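Local coordinates for ORF 37 (Human herpesvirus 8 type M, PDB 3FHD), which cuts single- and double-stranded DNA as an endonuclease and exonuclease, processing branched viral DNA intermediates toward packaged unit-length genomes, at residues 294-299 with 384-389; 363-368 with 380-385; 429-434 with 454-459. One frame throughout, in Å; residues are numbered along the deposited sequence.

Contact 1 (294-299 with 384-389)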
loop_
_atom_site.group_PDB
_atom_site.type_symbol
_atom_site.label_atom_id
_atom_site.label_comp_id
_atom_site.label_asym_id
_atom_site.label_seq_id
_atom_site.Cartn_x
_atom_site.Cartn_y
_atom_site.Cartn_z
ATOM N N PRO A 294 5.345 26.183 -18.990
ATOM C CA PRO A 294 5.330 24.746 -18.649
ATOM C C PRO A 294 5.921 23.841 -19.741
ATOM O O PRO A 294 5.425 23.824 -20.862
ATOM C CB PRO A 294 3.833 24.444 -18.442
ATOM C CG PRO A 294 3.180 25.795 -18.246
ATOM C CD PRO A 294 3.986 26.748 -19.064
ATOM N N GLY A 295 6.973 23.099 -19.402
ATOM C CA GLY A 295 7.596 22.168 -20.345
ATOM C C GLY A 295 8.801 21.452 -19.770
ATOM O O GLY A 295 9.200 21.693 -18.629
ATOM N N LYS A 296 9.406 20.597 -20.584
ATOM C CA LYS A 296 10.452 19.697 -20.110
ATOM C C LYS A 296 11.752 20.353 -19.639
ATOM O O LYS A 296 12.389 19.843 -18.703
ATOM C CB LYS A 296 10.739 18.607 -21.145
ATOM C CG LYS A 296 9.533 17.716 -21.430
ATOM C CD LYS A 296 9.953 16.407 -22.045
ATOM C CE LYS A 296 10.690 16.608 -23.351
ATOM N NZ LYS A 296 10.953 15.291 -23.982
ATOM N N LEU A 297 12.127 21.472 -20.255
ATOM C CA LEU A 297 13.361 22.184 -19.897
ATOM C C LEU A 297 13.241 22.922 -18.566
ATOM O O LEU A 297 14.138 22.827 -17.719
ATOM C CB LEU A 297 13.780 23.157 -21.000
ATOM C CG LEU A 297 15.097 23.945 -20.849
ATOM C CD1 LEU A 297 16.315 23.101 -21.263
ATOM C CD2 LEU A 297 15.071 25.237 -21.672
ATOM N N ALA A 298 12.152 23.676 -18.403
ATOM C CA ALA A 298 11.811 24.285 -17.107
ATOM C C ALA A 298 11.684 23.205 -16.011
ATOM O O ALA A 298 12.093 23.414 -14.873
ATOM C CB ALA A 298 10.527 25.095 -17.216
ATOM N N LEU A 299 11.153 22.044 -16.371
ATOM C CA LEU A 299 11.023 20.940 -15.410
ATOM C C LEU A 299 12.373 20.371 -14.961
ATOM O O LEU A 299 12.565 20.078 -13.777
ATOM C CB LEU A 299 10.127 19.836 -15.963
ATOM C CG LEU A 299 9.788 18.665 -15.031
ATOM C CD1 LEU A 299 9.074 19.141 -13.771
ATOM C CD2 LEU A 299 8.956 17.612 -15.788
ATOM N N LYS A 384 3.603 16.047 -21.469
ATOM C CA LYS A 384 4.291 14.747 -21.326
ATOM C C LYS A 384 5.779 14.918 -20.975
ATOM O O LYS A 384 6.450 15.823 -21.482
ATOM C CB LYS A 384 4.192 13.929 -22.625
ATOM C CG LYS A 384 2.797 13.569 -23.078
ATOM C CD LYS A 384 2.082 12.702 -22.063
ATOM C CE LYS A 384 0.747 12.236 -22.612
ATOM N NZ LYS A 384 0.374 10.894 -22.054
ATOM N N ALA A 385 6.299 14.040 -20.124
ATOM C CA ALA A 385 7.728 14.049 -19.811
ATOM C C ALA A 385 8.286 12.630 -19.926
ATOM O O ALA A 385 7.712 11.693 -19.347
ATOM C CB ALA A 385 7.988 14.643 -18.413
ATOM N N ASN A 386 9.373 12.467 -20.688
ATOM C CA ASN A 386 10.040 11.161 -20.806
ATOM C C ASN A 386 10.803 10.805 -19.528
ATOM O O ASN A 386 12.028 10.674 -19.499
ATOM C CB ASN A 386 10.901 11.021 -22.084
ATOM C CG ASN A 386 11.848 12.204 -22.318
ATOM O OD1 ASN A 386 11.668 13.307 -21.776
ATOM N ND2 ASN A 386 12.868 11.971 -23.139
ATOM N N LEU A 387 10.032 10.700 -18.455
ATOM C CA LEU A 387 10.522 10.271 -17.167
ATOM C C LEU A 387 9.774 8.989 -16.855
ATOM O O LEU A 387 8.560 8.916 -17.063
ATOM C CB LEU A 387 10.238 11.342 -16.109
ATOM C CG LEU A 387 11.026 12.664 -16.190
ATOM C CD1 LEU A 387 10.781 13.471 -14.959
ATOM C CD2 LEU A 387 12.534 12.441 -16.385
ATOM N N PHE A 388 10.492 7.990 -16.351
ATOM C CA PHE A 388 9.954 6.626 -16.182
ATOM C C PHE A 388 10.248 6.108 -14.790
ATOM O O PHE A 388 11.180 6.584 -14.147
ATOM C CB PHE A 388 10.598 5.653 -17.196
ATOM C CG PHE A 388 10.444 6.076 -18.622
ATOM C CD1 PHE A 388 9.239 5.889 -19.296
ATOM C CD2 PHE A 388 11.495 6.699 -19.286
ATOM C CE1 PHE A 388 9.087 6.316 -20.636
ATOM C CE2 PHE A 388 11.356 7.121 -20.632
ATOM C CZ PHE A 388 10.151 6.932 -21.291
ATOM N N VAL A 389 9.483 5.106 -14.346
ATOM C CA VAL A 389 9.731 4.498 -13.028
ATOM C C VAL A 389 11.127 3.877 -13.001
ATOM O O VAL A 389 11.572 3.311 -13.999
ATOM C CB VAL A 389 8.661 3.429 -12.653
ATOM C CG1 VAL A 389 8.754 2.211 -13.584
ATOM C CG2 VAL A 389 8.813 3.029 -11.161
#

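Contact 2 (363-368 with 380-385)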
loop_
_atom_site.group_PDB
_atom_site.type_symbol
_atom_site.label_atom_id
_atom_site.label_comp_id
_atom_site.label_asym_id
_atom_site.label_seq_id
_atom_site.Cartn_x
_atom_site.Cartn_y
_atom_site.Cartn_z
ATOM N N ASP A 363 2.738 12.017 -17.179
ATOM C CA ASP A 363 1.963 13.241 -17.352
ATOM C C ASP A 363 2.360 14.229 -16.267
ATOM O O ASP A 363 2.364 13.873 -15.085
ATOM C CB ASP A 363 0.466 12.961 -17.247
ATOM C CG ASP A 363 -0.062 12.143 -18.422
ATOM O OD1 ASP A 363 0.190 12.528 -19.569
ATOM O OD2 ASP A 363 -0.734 11.117 -18.199
ATOM N N VAL A 364 2.681 15.464 -16.657
ATOM C CA VAL A 364 2.974 16.499 -15.659
ATOM C C VAL A 364 1.839 17.530 -15.613
ATOM O O VAL A 364 1.454 18.032 -16.638
ATOM C CB VAL A 364 4.324 17.195 -15.947
ATOM C CG1 VAL A 364 4.591 18.276 -14.900
ATOM C CG2 VAL A 364 5.446 16.157 -15.968
ATOM N N TYR A 365 1.325 17.831 -14.415
ATOM C CA TYR A 365 0.249 18.807 -14.219
ATOM C C TYR A 365 0.777 19.976 -13.408
ATOM O O TYR A 365 1.116 19.835 -12.238
ATOM C CB TYR A 365 -0.941 18.193 -13.473
ATOM C CG TYR A 365 -1.503 16.988 -14.148
ATOM C CD1 TYR A 365 -2.531 17.123 -15.074
ATOM C CD2 TYR A 365 -0.975 15.714 -13.907
ATOM C CE1 TYR A 365 -3.069 16.025 -15.718
ATOM C CE2 TYR A 365 -1.497 14.592 -14.566
ATOM C CZ TYR A 365 -2.544 14.778 -15.486
ATOM O OH TYR A 365 -3.097 13.708 -16.159
ATOM N N VAL A 366 0.870 21.131 -14.040
ATOM C CA VAL A 366 1.216 22.353 -13.321
ATOM C C VAL A 366 -0.092 22.922 -12.776
ATOM O O VAL A 366 -1.051 23.106 -13.528
ATOM C CB VAL A 366 1.921 23.358 -14.248
ATOM C CG1 VAL A 366 2.169 24.691 -13.518
ATOM C CG2 VAL A 366 3.235 22.765 -14.789
ATOM N N LEU A 367 -0.157 23.188 -11.474
ATOM C CA LEU A 367 -1.417 23.664 -10.914
ATOM C C LEU A 367 -1.471 25.185 -10.883
ATOM O O LEU A 367 -0.425 25.833 -10.810
ATOM C CB LEU A 367 -1.652 23.070 -9.519
ATOM C CG LEU A 367 -1.529 21.534 -9.425
ATOM C CD1 LEU A 367 -1.396 21.057 -7.982
ATOM C CD2 LEU A 367 -2.711 20.855 -10.131
ATOM N N THR A 368 -2.683 25.752 -10.944
ATOM C CA THR A 368 -2.849 27.171 -10.698
ATOM C C THR A 368 -2.434 27.560 -9.279
ATOM O O THR A 368 -2.606 26.805 -8.317
ATOM C CB THR A 368 -4.296 27.691 -10.970
ATOM O OG1 THR A 368 -5.238 26.958 -10.172
ATOM C CG2 THR A 368 -4.643 27.579 -12.451
ATOM N N LYS A 380 -3.536 24.195 -14.560
ATOM C CA LYS A 380 -3.146 25.327 -15.409
ATOM C C LYS A 380 -2.623 24.822 -16.753
ATOM O O LYS A 380 -2.943 25.386 -17.795
ATOM C CB LYS A 380 -2.047 26.166 -14.742
ATOM C CG LYS A 380 -1.643 27.397 -15.531
ATOM C CD LYS A 380 -0.221 27.802 -15.258
ATOM C CE LYS A 380 0.076 29.166 -15.870
ATOM N NZ LYS A 380 0.429 29.102 -17.317
ATOM N N ALA A 381 -1.796 23.779 -16.718
ATOM C CA ALA A 381 -1.191 23.232 -17.929
ATOM C C ALA A 381 -0.769 21.798 -17.696
ATOM O O ALA A 381 -0.462 21.410 -16.563
ATOM C CB ALA A 381 -0.003 24.066 -18.358
ATOM N N ARG A 382 -0.730 21.034 -18.783
ATOM C CA ARG A 382 -0.510 19.595 -18.765
ATOM C C ARG A 382 0.454 19.267 -19.902
ATOM O O ARG A 382 0.271 19.762 -20.994
ATOM C CB ARG A 382 -1.853 18.930 -19.034
ATOM C CG ARG A 382 -1.928 17.454 -18.866
ATOM C CD ARG A 382 -3.272 16.994 -19.436
ATOM N NE ARG A 382 -3.391 15.544 -19.606
ATOM C CZ ARG A 382 -2.426 14.728 -20.035
ATOM N NH1 ARG A 382 -2.672 13.422 -20.140
ATOM N NH2 ARG A 382 -1.219 15.196 -20.367
ATOM N N PHE A 383 1.478 18.449 -19.641
ATOM C CA PHE A 383 2.450 18.060 -20.677
ATOM C C PHE A 383 3.109 16.700 -20.418
ATOM O O PHE A 383 3.175 16.260 -19.287
ATOM C CB PHE A 383 3.504 19.161 -20.911
ATOM C CG PHE A 383 4.427 19.430 -19.740
ATOM C CD1 PHE A 383 5.685 18.841 -19.682
ATOM C CD2 PHE A 383 4.064 20.323 -18.725
ATOM C CE1 PHE A 383 6.558 19.103 -18.609
ATOM C CE2 PHE A 383 4.925 20.589 -17.660
ATOM C CZ PHE A 383 6.177 19.982 -17.605
ATOM N N LYS A 384 3.603 16.047 -21.469
ATOM C CA LYS A 384 4.291 14.747 -21.326
ATOM C C LYS A 384 5.779 14.918 -20.975
ATOM O O LYS A 384 6.450 15.823 -21.482
ATOM C CB LYS A 384 4.192 13.929 -22.625
ATOM C CG LYS A 384 2.797 13.569 -23.078
ATOM C CD LYS A 384 2.082 12.702 -22.063
ATOM C CE LYS A 384 0.747 12.236 -22.612
ATOM N NZ LYS A 384 0.374 10.894 -22.054
ATOM N N ALA A 385 6.299 14.040 -20.124
ATOM C CA ALA A 385 7.728 14.049 -19.811
ATOM C C ALA A 385 8.286 12.630 -19.926
ATOM O O ALA A 385 7.712 11.693 -19.347
ATOM C CB ALA A 385 7.988 14.643 -18.413
#

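Contact 3 (429-434 with 454-459)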
loop_
_atom_site.group_PDB
_atom_site.type_symbol
_atom_site.label_atom_id
_atom_site.label_comp_id
_atom_site.label_asym_id
_atom_site.label_seq_id
_atom_site.Cartn_x
_atom_site.Cartn_y
_atom_site.Cartn_z
ATOM N N GLY A 429 3.304 14.283 -5.676
ATOM C CA GLY A 429 2.918 15.661 -5.390
ATOM C C GLY A 429 4.075 16.525 -4.901
ATOM O O GLY A 429 4.930 16.060 -4.169
ATOM N N PHE A 430 4.073 17.792 -5.312
ATOM C CA PHE A 430 5.092 18.782 -4.954
ATOM C C PHE A 430 4.343 19.938 -4.350
ATOM O O PHE A 430 3.176 20.205 -4.738
ATOM C CB PHE A 430 5.861 19.263 -6.184
ATOM C CG PHE A 430 6.705 18.200 -6.842
ATOM C CD1 PHE A 430 8.068 18.100 -6.566
ATOM C CD2 PHE A 430 6.140 17.302 -7.752
ATOM C CE1 PHE A 430 8.850 17.125 -7.157
ATOM C CE2 PHE A 430 6.926 16.326 -8.368
ATOM C CZ PHE A 430 8.280 16.228 -8.063
ATOM N N PHE A 431 4.980 20.605 -3.393
ATOM C CA PHE A 431 4.285 21.568 -2.529
ATOM C C PHE A 431 5.098 22.839 -2.282
ATOM O O PHE A 431 6.316 22.870 -2.514
ATOM C CB PHE A 431 3.900 20.931 -1.174
ATOM C CG PHE A 431 2.892 19.818 -1.278
ATOM C CD1 PHE A 431 1.527 20.071 -1.146
ATOM C CD2 PHE A 431 3.307 18.508 -1.495
ATOM C CE1 PHE A 431 0.584 19.036 -1.234
ATOM C CE2 PHE A 431 2.358 17.467 -1.595
ATOM C CZ PHE A 431 0.991 17.754 -1.476
ATOM N N ARG A 432 4.396 23.873 -1.816
ATOM C CA ARG A 432 5.009 25.100 -1.326
ATOM C C ARG A 432 4.419 25.569 0.015
ATOM O O ARG A 432 3.262 25.271 0.356
ATOM C CB ARG A 432 4.969 26.216 -2.385
ATOM C CG ARG A 432 3.600 26.877 -2.596
ATOM C CD ARG A 432 3.733 28.104 -3.509
ATOM N NE ARG A 432 2.442 28.767 -3.777
ATOM C CZ ARG A 432 1.803 29.564 -2.924
ATOM N NH1 ARG A 432 2.293 29.803 -1.709
ATOM N NH2 ARG A 432 0.652 30.144 -3.287
ATOM N N LYS A 433 5.243 26.276 0.788
ATOM C CA LYS A 433 4.777 26.921 2.000
ATOM C C LYS A 433 3.729 27.996 1.691
ATOM O O LYS A 433 3.783 28.676 0.650
ATOM C CB LYS A 433 5.949 27.542 2.771
ATOM C CG LYS A 433 6.978 26.541 3.354
ATOM C CD LYS A 433 6.305 25.481 4.273
ATOM C CE LYS A 433 7.350 24.684 5.086
ATOM N NZ LYS A 433 6.716 23.596 5.916
ATOM N N ARG A 434 2.777 28.140 2.608
ATOM C CA ARG A 434 1.862 29.281 2.604
ATOM C C ARG A 434 2.585 30.546 3.022
ATOM O O ARG A 434 3.448 30.521 3.902
ATOM C CB ARG A 434 0.690 29.043 3.542
ATOM C CG ARG A 434 -0.229 28.001 3.067
ATOM C CD ARG A 434 -1.319 27.832 4.104
ATOM N NE ARG A 434 -2.111 26.637 3.849
ATOM C CZ ARG A 434 -3.352 26.670 3.373
ATOM N NH1 ARG A 434 -3.926 27.854 3.114
ATOM N NH2 ARG A 434 -4.016 25.535 3.167
ATOM N N GLU A 454 0.407 22.458 3.491
ATOM C CA GLU A 454 1.076 23.136 2.369
ATOM C C GLU A 454 0.237 23.152 1.082
ATOM O O GLU A 454 -0.657 22.329 0.880
ATOM C CB GLU A 454 2.430 22.495 2.095
ATOM C CG GLU A 454 3.425 22.667 3.217
ATOM C CD GLU A 454 3.301 21.614 4.340
ATOM O OE1 GLU A 454 2.348 20.767 4.369
ATOM O OE2 GLU A 454 4.193 21.654 5.216
ATOM N N ILE A 455 0.550 24.095 0.209
ATOM C CA ILE A 455 -0.144 24.260 -1.069
ATOM C C ILE A 455 0.472 23.389 -2.181
ATOM O O ILE A 455 1.668 23.504 -2.441
ATOM C CB ILE A 455 -0.112 25.758 -1.477
ATOM C CG1 ILE A 455 -1.011 26.589 -0.535
ATOM C CG2 ILE A 455 -0.483 25.973 -2.959
ATOM C CD1 ILE A 455 -0.759 28.118 -0.644
ATOM N N PRO A 456 -0.346 22.543 -2.852
ATOM C CA PRO A 456 0.164 21.773 -3.997
ATOM C C PRO A 456 0.454 22.647 -5.217
ATOM O O PRO A 456 -0.342 23.539 -5.571
ATOM C CB PRO A 456 -0.943 20.763 -4.292
ATOM C CG PRO A 456 -2.194 21.385 -3.740
ATOM C CD PRO A 456 -1.775 22.273 -2.593
ATOM N N THR A 457 1.594 22.378 -5.844
ATOM C CA THR A 457 2.065 23.153 -6.982
ATOM C C THR A 457 2.164 22.323 -8.261
ATOM O O THR A 457 1.964 22.846 -9.359
ATOM C CB THR A 457 3.473 23.759 -6.716
ATOM O OG1 THR A 457 4.382 22.687 -6.439
ATOM C CG2 THR A 457 3.452 24.739 -5.535
ATOM N N LEU A 458 2.486 21.040 -8.114
ATOM C CA LEU A 458 2.834 20.201 -9.247
ATOM C C LEU A 458 2.458 18.764 -8.950
ATOM O O LEU A 458 2.653 18.287 -7.824
ATOM C CB LEU A 458 4.334 20.297 -9.481
ATOM C CG LEU A 458 5.027 19.690 -10.704
ATOM C CD1 LEU A 458 4.717 20.506 -11.967
ATOM C CD2 LEU A 458 6.553 19.676 -10.430
ATOM N N LEU A 459 1.927 18.088 -9.969
ATOM C CA LEU A 459 1.568 16.671 -9.903
ATOM C C LEU A 459 2.200 15.933 -11.084
ATOM O O LEU A 459 2.066 16.343 -12.237
ATOM C CB LEU A 459 0.040 16.495 -9.885
ATOM C CG LEU A 459 -0.526 15.063 -9.755
ATOM C CD1 LEU A 459 -0.252 14.466 -8.400
ATOM C CD2 LEU A 459 -2.024 15.025 -10.063
#

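Contact 1 (294-299 with 384-389)
Lys296 and Leu299, one turn apart on helix 296-303, both point at strand 379-389, so this contact docks the start of a helix on a sheet strand where that strand kinks. Gly295 is the N-cap of the helix, and its O accepts a bond from Leu299 N. Lys296 lays its carbons over the strand backbone: CD lies 3.6 Å from Lys384 O and 3.9 Å from Ala385 CA. A bend at chi3 (-60°) then turns CE out of the line of the chain, and NZ arrives at Asn386 with the two side chains crossing at about a right angle. Asn386 sits at the centre of an inverse gamma turn, closed by Leu387 N to Ala385 O at 2.7 Å, and its amide has further partners: OD1 also accepts from Trp333 NE1, while ND2 donates to Glu332. Glu332 makes a long, weak ion pair with Lys296 as well. On the buried side Leu299 adds an apolar touch, CD2 to Ala385 CB at 4.1 Å. The polar bond itself, Lys296 NZ to Asn386 OD1 at 3.1 Å, comes in well above the carbonyl plane, 62° out of it.

Contact 2 (363-368 with 380-385)
Two neighbouring antiparallel strands of the central sheet meet here, with Val364 and Phe383 as a hydrogen-bonded pair and Asp363 and Lys384 as a non-hydrogen-bonded one. Val364 and Phe383 bond to each other through both backbone N-H groups, and their side chains run side by side on the same sheet face. The Phe383 ring takes Val364 CB over one face, a CH-pi contact of 3.8 Å to the ring centroid. Phe383 CG sits between its backbone N and carbonyl carbon (chi1 66°), and the ring lies alongside Val364 with that face on CB. Val364 CG1 reaches Phe383 CZ at 3.6 Å, and its other branch, CG2, packs on Ala385 CB at 3.8 Å. Val366 CG2 comes to the edge of the same ring, 4.0 Å from Phe383 CE2. Helix 296-303 packs against this face through Leu299.

At the far end the pairing takes in a classic beta bulge, an extra residue on one strand: Lys380 and Ala381 both face Val366. Val366 O accepts from Lys380 N at 2.9 Å and, weakly, from Ala381 N, while Thr368 CG2 packs on Lys380 CB just beyond.

The opposite face is charged as well as aromatic. Asp363 OD1 collects three weak hydrogen bonds within salt bridges: Arg382 NH1 and NH2, and Lys384 NZ at 3.0 Å. The carboxylate and guanidinium planes stand 71° apart, so the arginine does not meet the acid as a flat two-oxygen pair; NH1 and NH2 share the one oxygen. Arg382, extended from CG to NE, runs alongside Tyr365, with Arg382 CG 3.6 Å from Tyr365 CE1. Tyr365 also touches Leu217 of helix 203-217.

Contact 3 (429-434 with 454-459)
Strand 429-432 runs antiparallel to strand 455-459 with their axes 134° apart, Phe430 pairing with Leu458 and Arg432 with Ile455 as hydrogen-bonded pairs. At Phe430 the register shifts by one: Thr457 and Leu458 both face it, a classic beta bulge in which Phe430 N donates to Leu458 O and Phe430 O accepts from Thr457 N at 2.9 Å. This pair belongs to the middle of the sheet of the PD-(D/E)XK nuclease fold, where Gly429 lies near Ile267, which binds magnesium.

Leu458 CD2 sits over one face of the Phe430 ring, 4.0 Å from its centroid. Phe431 is on the opposite side of the sheet from Phe430, where it touches Cys205 of helix 203-217, and its CE1 packs 3.8 Å from Pro456 CB. Arg432 lies alongside Ile455, whose CD1 is over a face of the guanidinium, 3.6 Å from Arg432 NH2. The aliphatic part of the arginine also rests on the threonine, Arg432 CG to Thr457 CG2 at 3.6 Å. The charge of this buried guanidinium is met by Asp438 at NH1 and Asp369 at NH2. Lys433 NZ makes a weak salt bridge to Glu454 OE2 at 3.3 Å, and the Arg434 side chain crosses that of Ile455 at about a right angle, CG against CD1.

All three contacts build on one sheet. Contacts 2 and 3 are each a strand pair, and strands 362-367 and 455-464, one from each, are themselves neighbours, with Tyr365 N probably bonded to Leu459 O and Leu367 N to Thr457 O. Contact 1 shares Lys384 and Ala385 with contact 2 and lays a helix on the sheet; its Leu299 touches Val364 of contact 2 and Leu458 of contact 3. Contact 3 is the most buried and depends on rings, aliphatic groups and an arginine paired with acids, its lysine pair lying at the rim. Contacts 1 and 2 are partly buried, with lysine ends meeting Asn386 and Asp363. Contact 1 has no backbone hydrogen bond across it, whereas contacts 2 and 3 are held by them, each with a bulge.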